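Local coordinates for N-acetylneuraminic acid outer membrane channel protein NanC (Escherichia coli, PDB 2WJR) that forms a monomeric, weakly anion-selective beta-barrel channel that lets the sialic acid N-acetylneuraminate pass through the outer membrane into the bacterium, at residues N59-L64 with T69-M74; S92-A95 with L99-G102; Y150-Q153 with R157-N160; L172-H175 with T181-I184; L189-V194 with R198-E203. The protein carries 1 engineered substitution. All coordinates share one frame; numbering follows the deposited sequence.

Interaction 1. Residues N59-L64 with T69-M74; sequences NYAIKL and TVRPGM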
# COMPACT_ATOMS: atom_id res chain seq x y z
N ASN A 59 -5.57 -2.42 -12.85
CA ASN A 59 -5.59 -1.13 -13.50
C ASN A 59 -5.25 -1.31 -14.97
O ASN A 59 -4.83 -2.40 -15.39
CB ASN A 59 -4.70 -0.09 -12.79
CG ASN A 59 -3.22 -0.38 -12.87
OD1 ASN A 59 -2.65 -0.56 -13.95
ND2 ASN A 59 -2.56 -0.33 -11.72
N TYR A 60 -5.45 -0.25 -15.73
CA TYR A 60 -5.15 -0.25 -17.16
C TYR A 60 -4.24 0.94 -17.47
O TYR A 60 -4.58 2.07 -17.14
CB TYR A 60 -6.45 -0.17 -17.97
CG TYR A 60 -6.18 -0.08 -19.43
CD1 TYR A 60 -5.86 -1.22 -20.16
CD2 TYR A 60 -6.16 1.17 -20.09
CE1 TYR A 60 -5.57 -1.14 -21.51
CE2 TYR A 60 -5.85 1.25 -21.44
CZ TYR A 60 -5.56 0.10 -22.15
OH TYR A 60 -5.28 0.17 -23.51
N ALA A 61 -3.09 0.67 -18.09
CA ALA A 61 -2.11 1.71 -18.37
C ALA A 61 -2.40 2.40 -19.70
O ALA A 61 -2.28 1.77 -20.77
CB ALA A 61 -0.71 1.11 -18.38
N ILE A 62 -2.83 3.66 -19.62
CA ILE A 62 -3.03 4.53 -20.78
C ILE A 62 -1.73 5.29 -21.06
O ILE A 62 -1.29 6.11 -20.25
CB ILE A 62 -4.17 5.54 -20.56
CG1 ILE A 62 -5.45 4.83 -20.14
CG2 ILE A 62 -4.41 6.43 -21.82
CD1 ILE A 62 -6.51 5.79 -19.57
N LYS A 63 -1.09 5.01 -22.20
CA LYS A 63 0.16 5.68 -22.54
C LYS A 63 -0.15 7.06 -23.09
O LYS A 63 -0.76 7.18 -24.16
CB LYS A 63 0.99 4.90 -23.58
CG LYS A 63 1.64 3.62 -23.06
CD LYS A 63 2.39 2.88 -24.20
N LEU A 64 0.25 8.11 -22.37
CA LEU A 64 0.04 9.45 -22.90
C LEU A 64 1.16 9.80 -23.87
O LEU A 64 0.91 10.39 -24.90
CB LEU A 64 -0.09 10.49 -21.79
CG LEU A 64 -1.26 10.28 -20.82
CD1 LEU A 64 -1.44 11.56 -20.01
CD2 LEU A 64 -2.54 9.91 -21.52
N THR A 69 1.99 8.01 -18.07
CA THR A 69 0.94 6.98 -18.06
C THR A 69 -0.15 7.35 -17.04
O THR A 69 0.16 7.80 -15.94
CB THR A 69 1.53 5.60 -17.67
OG1 THR A 69 2.60 5.26 -18.57
CG2 THR A 69 0.46 4.46 -17.76
N VAL A 70 -1.40 7.15 -17.41
CA VAL A 70 -2.55 7.32 -16.51
C VAL A 70 -3.14 5.93 -16.33
O VAL A 70 -3.43 5.23 -17.33
CB VAL A 70 -3.63 8.29 -17.08
CG1 VAL A 70 -4.87 8.40 -16.13
CG2 VAL A 70 -3.03 9.66 -17.29
N ARG A 71 -3.32 5.53 -15.07
CA ARG A 71 -3.88 4.22 -14.72
C ARG A 71 -5.18 4.32 -13.90
O ARG A 71 -5.12 4.41 -12.66
CB ARG A 71 -2.87 3.40 -13.93
CG ARG A 71 -1.68 2.92 -14.73
CD ARG A 71 -0.64 2.29 -13.82
NE ARG A 71 0.58 1.92 -14.53
CZ ARG A 71 0.81 0.74 -15.11
NH1 ARG A 71 1.99 0.54 -15.70
NH2 ARG A 71 -0.10 -0.24 -15.11
N PRO A 72 -6.33 4.27 -14.57
CA PRO A 72 -7.58 4.01 -13.86
C PRO A 72 -7.54 2.60 -13.33
O PRO A 72 -7.01 1.70 -14.00
CB PRO A 72 -8.65 4.19 -14.93
CG PRO A 72 -7.94 3.94 -16.20
CD PRO A 72 -6.57 4.47 -16.01
N GLY A 73 -8.01 2.41 -12.11
CA GLY A 73 -7.86 1.12 -11.47
C GLY A 73 -8.82 0.96 -10.31
O GLY A 73 -9.60 1.86 -9.98
N MET A 74 -8.77 -0.23 -9.73
CA MET A 74 -9.45 -0.49 -8.47
C MET A 74 -8.72 -1.50 -7.63
O MET A 74 -8.20 -2.50 -8.13
CB MET A 74 -10.87 -0.98 -8.71
CG MET A 74 -11.64 -1.10 -7.37
SD MET A 74 -13.38 -1.22 -7.64
CE MET A 74 -13.47 -2.83 -8.41
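In the periplasmic part of the beta hairpin made by strands 53-63 and 68-79, two neighbours in the transmembrane barrel, Arg71 reaches back across the sheet to Asn59 while the backbones pair antiparallel. Ile62 and Val70 form a hydrogen-bonded pair: Ile62 N gives a bond of 2.8 Å to Val70 O, and Val70 N returns one to Ile62 O. Further along, Tyr60 N donates to Pro72 O, but proline has no N-H to send back to Tyr60 O. Pro72 CD sits 3.3 Å from that oxygen instead, and Arg71 CA also turns its hydrogen to it. The strand is interrupted at Ala61, between these two bonded places. On the Ile62 face the packing is apolar. The Ile62 side chain crosses that of Pro72 at about a right angle, with Ile62 CD1 3.8 Å from Pro72 CD, and Leu64 CD1 leans on Val70 CG2. The other face, carrying Asn59, Ala61, Thr69 and Arg71, is consistent with the inside of the barrel. Asn59 CG stands between its backbone N and carbonyl carbon (chi1 67°), which brings the amide obliquely across the extended Arg71 chain, amide and guanidinium planes 68° apart. Gly73 lies directly beneath, where a CB would collide with Asn59 CB. Tyr88 of strand 82-94 holds Asn59 ND2, leaving OD1 directed at the arginine. Ala61 CB covers one guanidinium face, while at the guanidinium edge, in its plane, Arg71 NH2 meets Asn59 OD1 at 2.8 Å, N-H...O angle 157°.

Interaction 2. Residues S92-A95 with L99-G102; sequences SWDA and LNFG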
# COMPACT_ATOMS: atom_id res chain seq x y z
N SER A 92 1.58 8.55 -13.59
CA SER A 92 2.95 8.14 -13.50
C SER A 92 3.80 8.90 -14.53
O SER A 92 3.39 9.07 -15.67
CB SER A 92 3.00 6.65 -13.79
OG SER A 92 4.30 6.18 -13.78
N TRP A 93 4.96 9.38 -14.10
CA TRP A 93 5.89 10.07 -14.98
C TRP A 93 7.30 9.51 -14.86
O TRP A 93 7.92 9.62 -13.82
CB TRP A 93 5.88 11.55 -14.63
CG TRP A 93 6.80 12.38 -15.44
CD1 TRP A 93 7.10 12.24 -16.78
CD2 TRP A 93 7.52 13.53 -14.99
NE1 TRP A 93 7.97 13.22 -17.17
CE2 TRP A 93 8.25 14.02 -16.10
CE3 TRP A 93 7.62 14.19 -13.76
CZ2 TRP A 93 9.07 15.14 -16.00
CZ3 TRP A 93 8.44 15.30 -13.67
CH2 TRP A 93 9.15 15.77 -14.79
N ASP A 94 7.81 8.89 -15.92
CA ASP A 94 9.23 8.54 -15.98
C ASP A 94 10.03 9.76 -16.38
O ASP A 94 10.29 9.98 -17.57
CB ASP A 94 9.49 7.40 -16.98
CG ASP A 94 8.91 6.07 -16.53
OD1 ASP A 94 9.00 5.73 -15.33
OD2 ASP A 94 8.35 5.37 -17.38
N ALA A 95 10.41 10.56 -15.40
CA ALA A 95 11.17 11.79 -15.62
C ALA A 95 12.48 11.46 -16.38
O ALA A 95 12.86 12.17 -17.31
CB ALA A 95 11.50 12.48 -14.29
N LEU A 99 14.47 7.69 -12.87
CA LEU A 99 13.65 8.45 -11.91
C LEU A 99 12.19 8.47 -12.34
O LEU A 99 11.84 9.02 -13.40
CB LEU A 99 14.19 9.89 -11.75
CG LEU A 99 13.56 10.82 -10.71
CD1 LEU A 99 13.69 10.24 -9.31
CD2 LEU A 99 14.24 12.19 -10.80
N ASN A 100 11.34 7.89 -11.50
CA ASN A 100 9.91 7.83 -11.74
C ASN A 100 9.13 8.48 -10.60
O ASN A 100 9.44 8.28 -9.44
CB ASN A 100 9.44 6.38 -11.89
CG ASN A 100 7.91 6.25 -12.01
OD1 ASN A 100 7.18 6.18 -11.01
ND2 ASN A 100 7.42 6.19 -13.24
N PHE A 101 8.11 9.25 -10.96
CA PHE A 101 7.23 9.90 -9.99
C PHE A 101 5.83 9.40 -10.22
O PHE A 101 5.44 9.07 -11.36
CB PHE A 101 7.24 11.39 -10.16
CG PHE A 101 8.57 12.02 -9.92
CD1 PHE A 101 9.06 12.17 -8.65
CD2 PHE A 101 9.33 12.48 -10.98
CE1 PHE A 101 10.28 12.76 -8.43
CE2 PHE A 101 10.56 13.06 -10.75
CZ PHE A 101 11.03 13.20 -9.50
N GLY A 102 5.05 9.34 -9.15
CA GLY A 102 3.72 8.80 -9.23
C GLY A 102 2.82 9.47 -8.21
O GLY A 102 3.29 9.86 -7.15
O HOH W 1 4.63 5.63 -10.59
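Trp93 and Phe101 form the hydrogen-bonded pair at the centre of this contact, which closes the periplasmic end of the hairpin of strands 82-94 and 99-110 in the porin barrel. Backbone bonds come first: Trp93 N reaches Phe101 O at 2.8 Å, and Phe101 N answers to Trp93 O, both almost straight. Beyond them the chain bends in an inverse gamma turn centred on Asp94. Apolar contacts fill the face bearing the two aromatics. The two side chains run side by side, pointing the same way, with the ring planes oblique at 32° and Trp93 CE3 3.7 Å from Phe101 CD2. Ala95 CB comes up to the edge of the phenylalanine ring at CE2. Beyond the pair, Trp68 stacks on Trp93 and Val133 of strand 126-136 touches Phe101. Polar side chains occupy the other face. With CG of Asn100 anti to its backbone N (chi1 174°), the amide lies between Ser92 and Asp94. ND2 spends one hydrogen on Asp94 OD1 at 2.7 Å, arriving from above the carboxylate plane, and the other on Ser92 OG at 3.2 Å, nearly in the amide plane. Water 1 donates to Asn100 OD1 at 2.6 Å and also lies within bonding distance of Ser92 OG. With both N-H groups and the carbonyl engaged, the amide cannot flip without losing partners, and its donation to Asp94 is likely to ease the burden of the aspartate's negative charge.

Interaction 3. Residues Y150-Q153 with R157-N160; sequences YSKQ and RYAN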
# COMPACT_ATOMS: atom_id res chain seq x y z
N TYR A 150 -4.43 9.62 4.29
CA TYR A 150 -5.83 9.27 4.15
C TYR A 150 -6.66 9.91 5.25
O TYR A 150 -6.17 10.15 6.35
CB TYR A 150 -6.07 7.77 4.10
CG TYR A 150 -5.19 6.91 4.95
CD1 TYR A 150 -5.29 6.94 6.33
CD2 TYR A 150 -4.31 6.01 4.38
CE1 TYR A 150 -4.52 6.11 7.13
CE2 TYR A 150 -3.54 5.18 5.16
CZ TYR A 150 -3.64 5.24 6.55
OH TYR A 150 -2.85 4.42 7.35
N SER A 151 -7.91 10.18 4.90
CA SER A 151 -8.85 10.86 5.80
C SER A 151 -10.21 10.23 5.71
O SER A 151 -10.59 9.66 4.69
CB SER A 151 -8.95 12.34 5.43
OG SER A 151 -9.50 12.48 4.14
N LYS A 152 -10.96 10.33 6.80
CA LYS A 152 -12.28 9.76 6.90
C LYS A 152 -13.32 10.64 6.27
O LYS A 152 -13.33 11.86 6.48
CB LYS A 152 -12.66 9.54 8.38
CG LYS A 152 -11.69 8.72 9.17
CD LYS A 152 -11.63 7.31 8.67
CE LYS A 152 -11.08 6.34 9.68
NZ LYS A 152 -11.16 4.96 9.18
N GLN A 153 -14.23 10.03 5.52
CA GLN A 153 -15.35 10.77 4.98
C GLN A 153 -16.42 10.99 6.07
O GLN A 153 -17.06 12.04 6.13
CB GLN A 153 -15.94 10.02 3.79
CG GLN A 153 -17.18 10.63 3.19
CD GLN A 153 -17.58 9.95 1.90
OE1 GLN A 153 -17.71 8.72 1.84
NE2 GLN A 153 -17.75 10.74 0.84
N ARG A 157 -12.63 7.40 13.23
CA ARG A 157 -11.28 7.86 13.49
C ARG A 157 -10.27 6.75 13.29
O ARG A 157 -10.61 5.58 13.37
CB ARG A 157 -11.16 8.44 14.91
CG ARG A 157 -11.29 7.40 16.00
CD ARG A 157 -11.10 8.05 17.39
NE ARG A 157 -11.12 7.09 18.48
CZ ARG A 157 -10.11 6.29 18.83
NH1 ARG A 157 -10.25 5.48 19.88
NH2 ARG A 157 -8.96 6.29 18.16
N TYR A 158 -9.03 7.14 13.04
CA TYR A 158 -7.90 6.23 13.07
C TYR A 158 -7.42 6.07 14.51
O TYR A 158 -7.83 6.81 15.43
CB TYR A 158 -6.77 6.77 12.16
CG TYR A 158 -7.20 6.75 10.71
CD1 TYR A 158 -7.58 7.92 10.06
CD2 TYR A 158 -7.32 5.55 10.01
CE1 TYR A 158 -8.02 7.91 8.74
CE2 TYR A 158 -7.76 5.53 8.68
CZ TYR A 158 -8.12 6.71 8.05
OH TYR A 158 -8.55 6.74 6.72
N ALA A 159 -6.56 5.09 14.70
CA ALA A 159 -6.04 4.72 16.01
C ALA A 159 -5.13 5.81 16.58
O ALA A 159 -4.65 5.69 17.72
CB ALA A 159 -5.32 3.39 15.90
N ASN A 160 -4.88 6.87 15.80
CA ASN A 160 -4.12 8.02 16.28
C ASN A 160 -5.05 9.11 16.83
O ASN A 160 -4.61 10.22 17.06
CB ASN A 160 -3.24 8.58 15.16
CG ASN A 160 -4.06 9.14 14.01
OD1 ASN A 160 -5.28 8.97 13.95
ND2 ASN A 160 -3.38 9.83 13.09
O HOH W 2 -10.57 3.42 11.37
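Lys152, at the extracellular end of strand 141-152, lays its chain over the ring of Tyr158 from the following loop. From CB, the lysine sets out beside its backbone N and kinks at the second torsion (chi2 -66°), a bend that folds the chain back over the ring. CG comes to 3.8 Å from Tyr158 CE1. CD slides inward to lie near CZ and CE1 of the same ring. CE then sits over the centre, 3.5 Å from the Tyr158 ring centroid, a CH-pi contact almost on the ring normal. NZ follows in a cation-pi contact, 3.9 Å from that centroid and still over the face. From there the ammonium group donates to water 2, placed 2.7 Å from Lys152 NZ, and the water passes a bond on to Arg157 O. Asp124 supplies a salt bridge to the same nitrogen, so the positive charge is matched by a carboxylate as well as by the ring. The opposite face of Tyr158 meets Tyr150, obliquely, with planes 42° apart and Tyr150 CD1 3.3 Å from Tyr158 CZ. The tyrosine is thus sandwiched between lysine and tyrosine. A serine in place of Tyr158 would probably leave Lys152 without its aromatic platform, open a gap against Tyr150 and let the loop move away from the strand. Val126 of strand 126-136 touches both tyrosine side chains. Tyr158 thus lies against strands 141-152 and 126-136, while Tyr150 OH reaches Glu167 of strand 164-174.

Interaction 4. Residues L172-H175 with T181-I184; sequences LQYH and TPYI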
# COMPACT_ATOMS: atom_id res chain seq x y z
N LEU A 172 14.64 -0.09 0.07
CA LEU A 172 15.92 -0.23 -0.63
C LEU A 172 15.93 -1.61 -1.26
O LEU A 172 15.89 -2.62 -0.56
CB LEU A 172 17.12 -0.09 0.32
CG LEU A 172 18.51 -0.17 -0.33
CD1 LEU A 172 18.74 0.97 -1.30
CD2 LEU A 172 19.62 -0.18 0.73
N GLN A 173 15.97 -1.63 -2.58
CA GLN A 173 15.99 -2.86 -3.35
C GLN A 173 17.42 -3.09 -3.81
O GLN A 173 18.11 -2.17 -4.25
CB GLN A 173 15.10 -2.76 -4.59
CG GLN A 173 13.61 -2.58 -4.36
CD GLN A 173 12.88 -2.19 -5.65
OE1 GLN A 173 13.48 -2.11 -6.72
NE2 GLN A 173 11.58 -1.94 -5.53
N TYR A 174 17.85 -4.34 -3.71
CA TYR A 174 19.16 -4.77 -4.16
C TYR A 174 18.94 -5.69 -5.37
O TYR A 174 18.32 -6.72 -5.24
CB TYR A 174 19.88 -5.51 -3.03
CG TYR A 174 21.15 -6.20 -3.48
CD1 TYR A 174 22.12 -5.53 -4.21
CD2 TYR A 174 21.38 -7.54 -3.17
CE1 TYR A 174 23.29 -6.17 -4.62
CE2 TYR A 174 22.54 -8.19 -3.56
CZ TYR A 174 23.49 -7.50 -4.29
OH TYR A 174 24.64 -8.13 -4.70
N HIS A 175 19.42 -5.29 -6.54
CA HIS A 175 19.25 -6.09 -7.75
C HIS A 175 20.36 -7.15 -7.82
O HIS A 175 21.32 -7.03 -8.58
CB HIS A 175 19.23 -5.21 -9.00
CG HIS A 175 18.18 -4.14 -8.95
ND1 HIS A 175 16.84 -4.42 -8.85
CD2 HIS A 175 18.28 -2.79 -8.93
CE1 HIS A 175 16.15 -3.29 -8.81
NE2 HIS A 175 17.01 -2.29 -8.85
N THR A 181 15.29 -9.83 -6.53
CA THR A 181 15.53 -8.53 -5.94
C THR A 181 15.17 -8.54 -4.46
O THR A 181 14.04 -8.26 -4.11
CB THR A 181 14.71 -7.43 -6.68
OG1 THR A 181 15.04 -7.46 -8.08
CG2 THR A 181 15.03 -6.05 -6.13
N PRO A 182 16.14 -8.89 -3.59
CA PRO A 182 15.91 -8.72 -2.15
C PRO A 182 15.74 -7.25 -1.81
O PRO A 182 16.30 -6.39 -2.48
CB PRO A 182 17.20 -9.27 -1.52
CG PRO A 182 17.85 -10.09 -2.60
CD PRO A 182 17.51 -9.38 -3.86
N TYR A 183 14.96 -6.96 -0.77
CA TYR A 183 14.82 -5.58 -0.31
C TYR A 183 14.61 -5.48 1.18
O TYR A 183 14.18 -6.43 1.84
CB TYR A 183 13.67 -4.87 -1.03
CG TYR A 183 12.30 -5.45 -0.80
CD1 TYR A 183 11.79 -6.44 -1.64
CD2 TYR A 183 11.48 -4.97 0.22
CE1 TYR A 183 10.51 -6.96 -1.44
CE2 TYR A 183 10.20 -5.48 0.42
CZ TYR A 183 9.72 -6.47 -0.41
OH TYR A 183 8.46 -6.98 -0.23
N ILE A 184 14.95 -4.32 1.71
CA ILE A 184 14.62 -3.98 3.09
C ILE A 184 13.77 -2.72 3.06
O ILE A 184 13.83 -1.95 2.11
CB ILE A 184 15.88 -3.78 3.95
CG1 ILE A 184 16.75 -2.65 3.41
CG2 ILE A 184 16.64 -5.08 4.00
CD1 ILE A 184 17.90 -2.29 4.34
O HOH W 3 16.63 -7.19 -10.00
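Leu172 and Ile184 exchange two backbone hydrogen bonds, Leu172 N to Ile184 O at 2.9 Å and Ile184 N to Leu172 O, in the antiparallel hairpin of strands 164-174 and 180-188 of the transmembrane barrel; the short segments 172-174 and 181-184 run 154° apart. Leu172, Thr181 and Tyr174 give up the most surface here. Leu172 CB rests against Ile184 CG1, and the side chain also touches Phe141 of the adjoining strand. Tyr174 N sends a nearly straight bond to Pro182 O, 2.8 Å long, and Tyr174 CD2 comes obliquely to Pro182 CD, 4.3 Å away. No bond returns, because Pro182 lacks an N-H; its CD lies 3.1 Å from Tyr174 O instead. With OG1 beside the backbone N (chi1 -56°), Thr181 swings its CG2 methyl toward Gln173 CB, 3.6 Å away. Its OG1 meets the His175 ring at the edge, in plane, and water 3 bridges them, 2.5 Å from Thr181 OG1 and 3.0 Å from His175 ND1. The other ring nitrogen, His175 NE2, is bonded to Thr142 of strand 141-152. Proline therefore costs the ladder one bond at its periplasmic end, while the water bridge and Thr142 together occupy both imidazole nitrogens and are likely to fix the ring's orientation.

Interaction 5. Residues L189-V194 with R198-E203; sequences LDRQGV and RDNLSE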
# COMPACT_ATOMS: atom_id res chain seq x y z
N LEU A 189 4.06 4.39 10.28
CA LEU A 189 2.63 4.34 10.02
C LEU A 189 1.81 5.23 10.97
O LEU A 189 0.65 4.94 11.27
CB LEU A 189 2.18 2.89 10.07
CG LEU A 189 2.96 1.96 9.13
CD1 LEU A 189 2.43 0.54 9.28
CD2 LEU A 189 2.88 2.43 7.66
N ASP A 190 2.41 6.34 11.39
CA ASP A 190 1.76 7.33 12.25
C ASP A 190 1.53 6.66 13.62
O ASP A 190 2.04 5.58 13.88
CB ASP A 190 0.44 7.78 11.58
CG ASP A 190 -0.01 9.18 12.00
OD1 ASP A 190 -0.13 9.44 13.23
OD2 ASP A 190 -0.30 9.99 11.09
N ARG A 191 0.78 7.30 14.50
CA ARG A 191 0.50 6.68 15.81
C ARG A 191 -0.72 5.76 15.70
O ARG A 191 -1.74 6.02 16.31
CB ARG A 191 0.28 7.77 16.84
CG ARG A 191 1.51 8.65 17.06
CD ARG A 191 1.32 9.51 18.33
NE ARG A 191 1.25 8.63 19.50
CZ ARG A 191 2.32 8.07 20.09
NH1 ARG A 191 2.17 7.27 21.15
NH2 ARG A 191 3.55 8.32 19.64
N GLN A 192 -0.58 4.69 14.93
CA GLN A 192 -1.71 3.81 14.61
C GLN A 192 -1.52 2.41 15.18
O GLN A 192 -2.30 1.49 14.85
CB GLN A 192 -1.91 3.74 13.09
CG GLN A 192 -2.55 4.98 12.51
CD GLN A 192 -2.98 4.83 11.06
OE1 GLN A 192 -4.16 4.69 10.77
NE2 GLN A 192 -2.01 4.85 10.14
N GLY A 193 -0.52 2.25 16.03
CA GLY A 193 -0.30 0.97 16.69
C GLY A 193 -1.41 0.76 17.71
O GLY A 193 -1.90 1.73 18.32
N VAL A 194 -1.84 -0.49 17.83
CA VAL A 194 -2.84 -0.90 18.81
C VAL A 194 -2.30 -2.16 19.48
O VAL A 194 -1.96 -3.13 18.80
CB VAL A 194 -4.21 -1.22 18.15
CG1 VAL A 194 -5.24 -1.60 19.22
CG2 VAL A 194 -4.71 -0.02 17.35
N ARG A 198 -5.27 -0.85 23.61
CA ARG A 198 -4.66 0.46 23.80
C ARG A 198 -4.13 0.95 22.44
O ARG A 198 -3.29 0.30 21.84
CB ARG A 198 -3.52 0.36 24.80
CG ARG A 198 -2.83 1.69 25.18
CD ARG A 198 -1.34 1.58 24.95
NE ARG A 198 -0.48 2.53 25.66
CZ ARG A 198 -0.36 3.82 25.37
NH1 ARG A 198 -1.08 4.39 24.40
NH2 ARG A 198 0.48 4.57 26.07
N ASP A 199 -4.61 2.10 21.99
CA ASP A 199 -4.20 2.61 20.66
C ASP A 199 -3.29 3.82 20.79
O ASP A 199 -2.73 4.06 21.86
CB ASP A 199 -5.42 2.86 19.77
CG ASP A 199 -6.35 3.93 20.31
OD1 ASP A 199 -7.40 4.11 19.68
OD2 ASP A 199 -6.07 4.59 21.33
N ASN A 200 -3.09 4.57 19.70
CA ASN A 200 -2.28 5.80 19.73
C ASN A 200 -0.81 5.52 20.03
O ASN A 200 -0.11 6.34 20.65
CB ASN A 200 -2.88 6.80 20.74
CG ASN A 200 -2.66 8.27 20.34
OD1 ASN A 200 -1.85 8.58 19.47
ND2 ASN A 200 -3.39 9.16 20.99
N LEU A 201 -0.34 4.36 19.60
CA LEU A 201 1.05 4.00 19.76
C LEU A 201 1.81 4.27 18.46
O LEU A 201 1.29 4.03 17.38
CB LEU A 201 1.16 2.52 20.09
CG LEU A 201 0.55 2.10 21.41
CD1 LEU A 201 0.33 0.60 21.44
CD2 LEU A 201 1.46 2.60 22.55
N SER A 202 3.04 4.74 18.61
CA SER A 202 3.95 4.93 17.48
C SER A 202 4.13 3.59 16.73
O SER A 202 4.46 2.57 17.34
CB SER A 202 5.29 5.45 17.99
OG SER A 202 6.08 5.95 16.93
N GLU A 203 3.93 3.61 15.42
CA GLU A 203 3.96 2.37 14.65
C GLU A 203 5.09 2.41 13.64
O GLU A 203 4.90 2.80 12.47
CB GLU A 203 2.60 2.15 13.96
CG GLU A 203 2.42 0.79 13.28
CD GLU A 203 2.09 -0.32 14.25
OE1 GLU A 203 1.24 -1.17 13.93
OE2 GLU A 203 2.69 -0.36 15.34
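Glu203 packs tightly against Leu189 and Gly193 where the extracellular loop leaves the barrel wall and folds into a short hairpin. Leu189 N bonds to Glu203 O at 2.8 Å, and Glu203 N turns back to Asp190 O. A bend at the second torsion of Glu203 (chi2 79°) lays CG on Leu189 CB and carries OE2 to 3.5 Å from Gly193 CA, where a CB would clash. Gly193 N donates to Leu201 O at 2.9 Å; the reply from Leu201 N to Gly193 O is weak. Gln192 with Gly193 makes a classic bulge opposite Leu201, and Asn200 with Leu201 a G1 bulge opposite Gly193. Arg191 lies on the surface side, more loosely held. Its NE donates to Asn200 OD1 at 3.1 Å, from above the carbonyl plane, and its guanidinium face lies over Ser202 N; the short, bent approach of NH1 to Asn200 O is doubtful support. Glu203 OE1 bonds to Ser12 and forms a salt bridge to Arg9. An alanine in place of Glu203 would probably leave Arg9 without this counter-charge and open a gap beside Gly193. Strand 164-174 flanks the loop: its Thr166 N donates to Asp190 OD2, and Glu167 touches Leu189, while Ser12 OG, from the turn between strands 2-9 and 14-24, also accepts a hydrogen bond from Val194 N.

All five contacts belong to one barrel, three on its wall near the periplasmic end and two at its extracellular loops. Interactions 1 and 2, at the periplasmic rim, follow each other along the chain and touch: Thr69 O lies 2.8 Å from Ser92 N, a probable hydrogen bond between adjacent strands. Interaction 4 sits at that end too, its centre about 19 Å from that of interaction 2. Interactions 3 and 5 gather at the extracellular mouth, centres about 12 Å apart, joined by the Arg157 NH2 to Asp199 OD1 salt bridge at 3.1 Å and a probable hydrogen bond from Gln192 NE2 to Tyr150 OH. Separate n-octane molecules touch Gly102 of interaction 2 and Gln153 of interaction 3.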